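Local coordinates for oxidoreductase (Methanosarcina mazei, PDB 3KA7), which binds FAD and probably acts as an oxidoreductase of the flavin-containing amine oxidase family, though its substrate is not established, at residues Leu299-Pro302 and Arg306-Gly309. Sequence-based numbering, arbitrary orientation.
Sequences LLTP and RING
Thr301 lies over one face of the peptide group joining Asn308 to Gly309, its OG1 almost straight above Asn308 C at 3.3 Å, while a methyl of Leu300 comes from the opposite face, CD2 standing 3.7 Å from Asn308 O. At the carbonyl edge of this flat group Leu300 CA passes 3.6 Å from Asn308 O. The backbone N of Thr301 shares the hydroxyl's face and donates to Asn308 O a nearly linear bond (N-H...O 172°), although it approaches from 51° out of the carbonyl plane. The same oxygen also accepts a bond from Ser157 OG of helix 149-163.

Threonine suits the turn because its hydroxyl can reach the other arm. With OG1 lodged between its own backbone N and carbonyl carbon (chi1 56°), it donates to Ile307 O at 3.0 Å, well above that carbonyl's plane. Thr304 OG1, from the connecting loop, is a second hydrogen-bonding partner of Ile307 O. Beta-branched Ile307 sets its CG2 beside Thr301 OG1, and its side chain packs against Leu353 and Ile356 of helix 342-356. Leucine fits at position 300, filling apolar space beside Trp161 and Phe106, whereas Asn308 faces away from Thr301 and spends its OD1 on the backbone N of Tyr333.

Gly309, having no side chain, lets the strands close in: its CA lies 3.1 Å from Leu299 O and 4.1 Å from Leu300 CA. Leu300 and Gly309 thus form an antiparallel, non-hydrogen-bonded pair beside the turn of a beta hairpin, strands 298-300 and 307-311, within the mixed sheet probably corresponding to the substrate-binding domain of amine oxidase-type flavoenzymes.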
# COMPACT_ATOMS: atom_id res chain seq x y z
N LEU A 299 9.13 12.48 3.65
CA LEU A 299 9.08 13.91 3.41
C LEU A 299 7.87 14.19 2.53
O LEU A 299 7.88 13.89 1.34
CB LEU A 299 10.35 14.39 2.68
CG LEU A 299 10.43 15.88 2.29
CD1 LEU A 299 10.58 16.72 3.56
CD2 LEU A 299 11.61 16.13 1.32
N LEU A 300 6.81 14.72 3.11
CA LEU A 300 5.64 15.10 2.32
C LEU A 300 5.89 16.42 1.59
O LEU A 300 6.53 17.33 2.14
CB LEU A 300 4.40 15.22 3.20
CG LEU A 300 3.91 13.88 3.78
CD1 LEU A 300 2.73 14.13 4.71
CD2 LEU A 300 3.55 12.90 2.66
N THR A 301 5.40 16.54 0.36
CA THR A 301 5.69 17.71 -0.46
C THR A 301 4.40 18.30 -1.06
O THR A 301 4.09 18.07 -2.23
CB THR A 301 6.67 17.35 -1.60
OG1 THR A 301 6.13 16.28 -2.38
CG2 THR A 301 8.04 16.91 -1.05
N PRO A 302 3.65 19.05 -0.25
CA PRO A 302 2.31 19.46 -0.68
C PRO A 302 2.24 20.52 -1.77
O PRO A 302 1.18 20.68 -2.39
CB PRO A 302 1.63 19.97 0.61
CG PRO A 302 2.65 19.98 1.67
CD PRO A 302 3.92 19.31 1.17
N ARG A 306 2.74 17.39 -8.94
CA ARG A 306 2.31 15.99 -8.85
C ARG A 306 2.91 15.20 -7.68
O ARG A 306 2.22 14.40 -7.05
CB ARG A 306 2.63 15.25 -10.15
CG ARG A 306 1.73 15.64 -11.30
CD ARG A 306 0.34 15.14 -11.03
NE ARG A 306 -0.70 15.75 -11.86
CZ ARG A 306 -0.66 15.81 -13.17
NH1 ARG A 306 0.37 15.28 -13.81
NH2 ARG A 306 -1.66 16.37 -13.85
N ILE A 307 4.20 15.38 -7.40
CA ILE A 307 4.86 14.57 -6.36
C ILE A 307 4.24 14.82 -4.98
O ILE A 307 4.09 15.97 -4.56
CB ILE A 307 6.38 14.79 -6.33
CG1 ILE A 307 7.01 14.20 -7.60
CG2 ILE A 307 7.00 14.11 -5.11
CD1 ILE A 307 8.52 14.42 -7.74
N ASN A 308 3.82 13.75 -4.31
CA ASN A 308 3.16 13.87 -3.00
C ASN A 308 4.12 13.71 -1.82
O ASN A 308 3.89 14.24 -0.73
CB ASN A 308 2.06 12.83 -2.86
CG ASN A 308 1.02 12.95 -3.94
OD1 ASN A 308 0.82 12.02 -4.70
ND2 ASN A 308 0.37 14.13 -4.04
N GLY A 309 5.16 12.93 -2.03
CA GLY A 309 6.16 12.79 -0.98
C GLY A 309 7.29 11.89 -1.42
O GLY A 309 7.28 11.32 -2.52